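Local coordinates for tRNA threonylcarbamoyladenosine dehydratase (Escherichia coli, PDB 4D79), which catalyses the ATP-dependent dehydration of threonylcarbamoyladenosine at position 37 of tRNAs to its cyclic form and in vitro accepts sulfur from a cysteine desulfurase, at residues 6-11 / 97-102. Sequence-based numbering, arbitrary orientation.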
loop_
_atom_site.group_PDB
_atom_site.type_symbol
_atom_site.label_atom_id
_atom_site.label_comp_id
_atom_site.label_asym_id
_atom_site.label_seq_id
_atom_site.Cartn_x
_atom_site.Cartn_y
_atom_site.Cartn_z
ATOM N N SER B 6 -2.231 -1.081 26.793
ATOM C CA SER B 6 -3.462 -1.651 27.328
ATOM C C SER B 6 -3.767 -3.042 26.742
ATOM O O SER B 6 -3.192 -3.497 25.741
ATOM C CB SER B 6 -4.646 -0.732 27.056
ATOM O OG SER B 6 -4.949 -0.722 25.659
ATOM N N ASP B 7 -4.741 -3.707 27.361
ATOM C CA ASP B 7 -5.202 -4.969 26.799
ATOM C C ASP B 7 -5.814 -4.747 25.430
ATOM O O ASP B 7 -5.595 -5.546 24.525
ATOM C CB ASP B 7 -6.227 -5.631 27.723
ATOM C CG ASP B 7 -5.592 -6.299 28.953
ATOM O OD1 ASP B 7 -4.369 -6.566 28.979
ATOM O OD2 ASP B 7 -6.353 -6.599 29.891
ATOM N N ALA B 8 -6.536 -3.641 25.247
ATOM C CA ALA B 8 -7.089 -3.315 23.930
ATOM C C ALA B 8 -5.997 -3.106 22.882
ATOM O O ALA B 8 -6.135 -3.551 21.741
ATOM C CB ALA B 8 -7.980 -2.087 24.024
ATOM N N TRP B 9 -4.929 -2.394 23.246
ATOM C CA TRP B 9 -3.780 -2.223 22.373
ATOM C C TRP B 9 -3.194 -3.565 21.966
ATOM O O TRP B 9 -2.818 -3.764 20.797
ATOM C CB TRP B 9 -2.753 -1.380 23.104
ATOM C CG TRP B 9 -1.625 -0.807 22.293
ATOM C CD1 TRP B 9 -0.646 -1.483 21.664
ATOM C CD2 TRP B 9 -1.369 0.571 22.088
ATOM N NE1 TRP B 9 0.217 -0.607 21.065
ATOM C CE2 TRP B 9 -0.210 0.667 21.312
ATOM C CE3 TRP B 9 -2.006 1.746 22.502
ATOM C CZ2 TRP B 9 0.321 1.893 20.917
ATOM C CZ3 TRP B 9 -1.476 2.952 22.131
ATOM C CH2 TRP B 9 -0.319 3.022 21.351
ATOM N N ARG B 10 -3.053 -4.490 22.917
ATOM C CA ARG B 10 -2.544 -5.803 22.534
ATOM C C ARG B 10 -3.513 -6.556 21.618
ATOM O O ARG B 10 -3.073 -7.385 20.821
ATOM C CB ARG B 10 -2.199 -6.648 23.752
ATOM C CG ARG B 10 -0.794 -6.422 24.294
ATOM C CD ARG B 10 -0.460 -7.462 25.380
ATOM N NE ARG B 10 -1.311 -7.204 26.505
ATOM C CZ ARG B 10 -1.038 -6.328 27.461
ATOM N NH1 ARG B 10 0.094 -5.636 27.475
ATOM N NH2 ARG B 10 -1.912 -6.156 28.413
ATOM N N GLN B 11 -4.821 -6.322 21.720
ATOM C CA GLN B 11 -5.729 -6.968 20.768
ATOM C C GLN B 11 -5.531 -6.387 19.374
ATOM O O GLN B 11 -5.551 -7.114 18.373
ATOM C CB GLN B 11 -7.182 -6.783 21.199
ATOM C CG GLN B 11 -7.572 -7.635 22.427
ATOM C CD GLN B 11 -7.221 -9.086 22.253
ATOM O OE1 GLN B 11 -6.277 -9.592 22.870
ATOM N NE2 GLN B 11 -7.954 -9.762 21.388
ATOM N N ASN B 97 -6.780 3.428 16.143
ATOM C CA ASN B 97 -6.255 3.250 17.491
ATOM C C ASN B 97 -6.690 4.440 18.333
ATOM O O ASN B 97 -6.088 5.525 18.247
ATOM C CB ASN B 97 -4.741 3.105 17.489
ATOM C CG ASN B 97 -4.222 2.904 18.889
ATOM O OD1 ASN B 97 -5.010 2.828 19.827
ATOM N ND2 ASN B 97 -2.935 2.827 19.039
ATOM N N PRO B 98 -7.783 4.299 19.094
ATOM C CA PRO B 98 -8.275 5.402 19.936
ATOM C C PRO B 98 -7.290 5.853 21.015
ATOM O O PRO B 98 -7.503 6.905 21.623
ATOM C CB PRO B 98 -9.550 4.819 20.562
ATOM C CG PRO B 98 -9.949 3.715 19.678
ATOM C CD PRO B 98 -8.685 3.139 19.111
ATOM N N GLU B 99 -6.243 5.091 21.274
ATOM C CA GLU B 99 -5.233 5.439 22.256
ATOM C C GLU B 99 -3.997 6.086 21.632
ATOM O O GLU B 99 -3.076 6.483 22.363
ATOM C CB GLU B 99 -4.830 4.185 23.045
ATOM C CG GLU B 99 -5.990 3.668 23.888
ATOM C CD GLU B 99 -5.621 2.475 24.745
ATOM O OE1 GLU B 99 -5.428 1.394 24.174
ATOM O OE2 GLU B 99 -5.539 2.613 25.984
ATOM N N CYS B 100 -3.979 6.243 20.315
ATOM C CA CYS B 100 -2.881 6.950 19.658
ATOM C C CYS B 100 -3.016 8.454 19.909
ATOM O O CYS B 100 -4.105 9.019 19.814
ATOM C CB CYS B 100 -2.885 6.659 18.161
ATOM S SG CYS B 100 -1.540 7.494 17.226
ATOM N N ARG B 101 -1.915 9.111 20.242
ATOM C CA ARG B 101 -1.930 10.567 20.440
ATOM C C ARG B 101 -1.627 11.247 19.108
ATOM O O ARG B 101 -0.494 11.214 18.628
ATOM C CB ARG B 101 -0.940 10.983 21.529
ATOM C CG ARG B 101 -0.772 12.480 21.709
ATOM C CD ARG B 101 -0.018 12.802 23.023
ATOM N NE ARG B 101 1.362 12.313 23.003
ATOM C CZ ARG B 101 2.381 12.935 22.415
ATOM N NH1 ARG B 101 2.195 14.083 21.777
ATOM N NH2 ARG B 101 3.594 12.402 22.459
ATOM N N VAL B 102 -2.636 11.856 18.507
ATOM C CA VAL B 102 -2.531 12.426 17.175
ATOM C C VAL B 102 -2.516 13.944 17.263
ATOM O O VAL B 102 -3.412 14.545 17.854
ATOM C CB VAL B 102 -3.685 11.979 16.273
ATOM C CG1 VAL B 102 -3.428 12.478 14.873
ATOM C CG2 VAL B 102 -3.814 10.481 16.298
#
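The first turn of helix 7-20 faces the loop that joins helix 85-96 to strand 101-105, and the backbones stay well apart, the nearest CA atoms being those of Trp9 and Asn97 at 7.7 Å. In residues 97-102 the chain leaves helical geometry at Asn97, makes a type I beta turn from Asn97 to Cys100, closed by Cys100 N bonding Asn97 O, and enters the strand at Arg101. Ser6 is the N-cap of the opposing helix: with OG between its own N and C (chi1 70°), Ser6 OG accepts from Trp9 N at 2.9 Å in a nearly straight bond (166°). Ser6 OG also donates to Glu99 OE1 at 2.6 Å, on the syn side of the carboxylate, so two bonds fix the hydroxyl. The carboxylate thus lies beside the N-terminal end of the helix, where its negative charge is probably favoured by the helix dipole. In this Rossmann-type ThiF fold, 101-105 is an outermost strand of the sheet within its chain, hydrogen-bonded through Arg101 to Gly55 and Ile57, so the contact joins the start of the first helix to the loop leading into this edge strand. Trp9, its CG anti to the backbone N, places its six-membered ring against Asn97 and Glu99. Asn97 ND2 sits over one face of the Trp9 ring, offset toward the rim, 3.4 Å from Trp9 CZ3, with amide and ring planes almost perpendicular (82°). At the amide's other end, Asn97 OD1 accepts from Glu99 N at 3.0 Å in an Asx turn, the donor lying above the carbonyl plane, which helps hold ND2 over the indole. Glu99 CB meets the ring edge, 3.7 Å from Trp9 CZ3, and the extended chain beyond carries the carboxylate to Ser6. Phe13, one turn further along the helix, touches Asn97 and packs edge-to-face with Trp9.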